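Local coordinates for protein transcriptional anti-antiactivator ExsC (Pseudomonas aeruginosa, PDB 3KXY) that binds the antiactivator ExsD and inhibits it, thereby allowing ExsA-mediated transcription of type III secretion genes, at residues 8-13 with 106-111. The protein carries 2 engineered substitutions. Sequence-based numbering, arbitrary orientation.
Sequences NRLLAE and LTLECF
With CG anti to the backbone N (chi1 -176°), L10 of helix 3-18 carries CG toward L108 in the first turn of helix 108-128; F111 also has CG anti to N (chi1 171°), and one face of its ring meets L10. The two methyls of L10 divide the work. CD2 sits over that face, 4.1 Å from the ring centroid and 28° off the ring normal, which identifies a CH-pi contact; its offset is toward the root of the ring, since CG of F111 lies 3.8 Å from L10 CD2. CD1 instead turns to the backbone just before the helix and packs at T107 C and O, and L106 CD1 approaches L10 CD1 to 3.8 Å. The nearest pair of CA atoms across the two segments, those of L10 and L108 at 6.0 Å, agrees with this central role. L11 adds one methyl, CD2, which meets F111 CZ at the far end of the ring at 3.9 Å, the two side chains crossing at about a right angle. In the CesT-type secretion chaperone fold, to which the sequence family assigns ExsC, the contact joins the N-terminal helix to the start of the C-terminal helix, which follows strand 94-102 of the antiparallel sheet. T107 is the N-cap of that second helix: its OG1 accepts from C110 N at 3.2 Å with an N-H...O angle of 158°, and its CB points away from residues 8-13. At the exposed margin of the contact, the extended chain of E13 crosses L108 obliquely, its carboxylate near L108 CD2. F14, one residue further along helix 3-18, meets the F111 ring edge-to-face and also touches L108.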
loop_
_atom_site.group_PDB
_atom_site.type_symbol
_atom_site.label_atom_id
_atom_site.label_comp_id
_atom_site.label_asym_id
_atom_site.label_seq_id
_atom_site.Cartn_x
_atom_site.Cartn_y
_atom_site.Cartn_z
ATOM N N ASN J 8 -5.265 -14.986 15.826
ATOM C CA ASN J 8 -6.493 -15.716 16.113
ATOM C C ASN J 8 -7.051 -15.337 17.478
ATOM O O ASN J 8 -8.261 -15.363 17.696
ATOM C CB ASN J 8 -6.254 -17.226 16.044
ATOM C CG ASN J 8 -6.170 -17.739 14.622
ATOM O OD1 ASN J 8 -6.753 -17.159 13.704
ATOM N ND2 ASN J 8 -5.450 -18.838 14.430
ATOM N N ARG J 9 -6.155 -14.988 18.395
ATOM C CA ARG J 9 -6.540 -14.557 19.734
ATOM C C ARG J 9 -7.209 -13.191 19.666
ATOM O O ARG J 9 -8.158 -12.913 20.397
ATOM C CB ARG J 9 -5.308 -14.495 20.640
ATOM C CG ARG J 9 -5.612 -14.222 22.104
ATOM C CD ARG J 9 -6.594 -15.241 22.657
ATOM N NE ARG J 9 -6.562 -15.307 24.116
ATOM C CZ ARG J 9 -7.084 -14.386 24.919
ATOM N NH1 ARG J 9 -7.672 -13.314 24.406
ATOM N NH2 ARG J 9 -7.011 -14.533 26.234
ATOM N N LEU J 10 -6.703 -12.345 18.777
ATOM C CA LEU J 10 -7.236 -11.002 18.599
ATOM C C LEU J 10 -8.592 -11.045 17.901
ATOM O O LEU J 10 -9.493 -10.274 18.230
ATOM C CB LEU J 10 -6.247 -10.142 17.805
ATOM C CG LEU J 10 -6.582 -8.665 17.584
ATOM C CD1 LEU J 10 -5.314 -7.870 17.317
ATOM C CD2 LEU J 10 -7.577 -8.486 16.447
ATOM N N LEU J 11 -8.732 -11.950 16.937
ATOM C CA LEU J 11 -9.979 -12.082 16.194
ATOM C C LEU J 11 -11.076 -12.727 17.037
ATOM O O LEU J 11 -12.263 -12.497 16.808
ATOM C CB LEU J 11 -9.753 -12.875 14.905
ATOM C CG LEU J 11 -8.874 -12.188 13.857
ATOM C CD1 LEU J 11 -8.533 -13.141 12.722
ATOM C CD2 LEU J 11 -9.552 -10.933 13.325
ATOM N N ALA J 12 -10.675 -13.534 18.015
ATOM C CA ALA J 12 -11.630 -14.156 18.923
ATOM C C ALA J 12 -12.213 -13.113 19.869
ATOM O O ALA J 12 -13.415 -13.109 20.142
ATOM C CB ALA J 12 -10.970 -15.277 19.710
ATOM N N GLU J 13 -11.352 -12.230 20.367
ATOM C CA GLU J 13 -11.782 -11.157 21.254
ATOM C C GLU J 13 -12.631 -10.142 20.495
ATOM O O GLU J 13 -13.622 -9.634 21.019
ATOM C CB GLU J 13 -10.575 -10.467 21.892
ATOM C CG GLU J 13 -10.941 -9.375 22.883
ATOM C CD GLU J 13 -9.728 -8.753 23.538
ATOM O OE1 GLU J 13 -8.596 -9.153 23.193
ATOM O OE2 GLU J 13 -9.903 -7.864 24.398
ATOM N N LEU J 106 0.167 -4.365 16.018
ATOM C CA LEU J 106 -1.080 -5.116 15.921
ATOM C C LEU J 106 -1.704 -5.379 17.288
ATOM O O LEU J 106 -1.319 -6.314 17.992
ATOM C CB LEU J 106 -0.860 -6.439 15.184
ATOM C CG LEU J 106 -2.090 -7.341 15.062
ATOM C CD1 LEU J 106 -3.216 -6.612 14.349
ATOM C CD2 LEU J 106 -1.746 -8.634 14.343
ATOM N N THR J 107 -2.668 -4.546 17.658
ATOM C CA THR J 107 -3.424 -4.744 18.885
ATOM C C THR J 107 -4.908 -4.724 18.552
ATOM O O THR J 107 -5.288 -4.423 17.420
ATOM C CB THR J 107 -3.121 -3.646 19.924
ATOM O OG1 THR J 107 -3.555 -2.374 19.426
ATOM C CG2 THR J 107 -1.631 -3.588 20.221
ATOM N N LEU J 108 -5.746 -5.054 19.528
ATOM C CA LEU J 108 -7.187 -5.009 19.320
ATOM C C LEU J 108 -7.630 -3.589 18.986
ATOM O O LEU J 108 -8.332 -3.364 18.001
ATOM C CB LEU J 108 -7.933 -5.516 20.556
ATOM C CG LEU J 108 -9.458 -5.410 20.507
ATOM C CD1 LEU J 108 -10.019 -6.160 19.305
ATOM C CD2 LEU J 108 -10.069 -5.927 21.797
ATOM N N GLU J 109 -7.207 -2.637 19.812
ATOM C CA GLU J 109 -7.567 -1.235 19.628
ATOM C C GLU J 109 -7.178 -0.732 18.243
ATOM O O GLU J 109 -7.954 -0.042 17.580
ATOM C CB GLU J 109 -6.901 -0.372 20.701
ATOM C CG GLU J 109 -7.137 1.119 20.540
ATOM C CD GLU J 109 -6.461 1.931 21.625
ATOM O OE1 GLU J 109 -5.871 1.322 22.542
ATOM O OE2 GLU J 109 -6.518 3.177 21.562
ATOM N N CYS J 110 -5.973 -1.085 17.812
ATOM C CA CYS J 110 -5.462 -0.655 16.517
ATOM C C CYS J 110 -6.205 -1.336 15.368
ATOM O O CYS J 110 -6.466 -0.719 14.335
ATOM C CB CYS J 110 -3.961 -0.935 16.424
ATOM S SG CYS J 110 -3.190 -0.380 14.891
ATOM N N PHE J 111 -6.546 -2.608 15.558
ATOM C CA PHE J 111 -7.261 -3.374 14.542
ATOM C C PHE J 111 -8.652 -2.809 14.280
ATOM O O PHE J 111 -9.062 -2.650 13.129
ATOM C CB PHE J 111 -7.367 -4.845 14.948
ATOM C CG PHE J 111 -8.265 -5.657 14.055
ATOM C CD1 PHE J 111 -7.812 -6.123 12.834
ATOM C CD2 PHE J 111 -9.563 -5.954 14.440
ATOM C CE1 PHE J 111 -8.635 -6.867 12.011
ATOM C CE2 PHE J 111 -10.391 -6.700 13.621
ATOM C CZ PHE J 111 -9.927 -7.155 12.406
#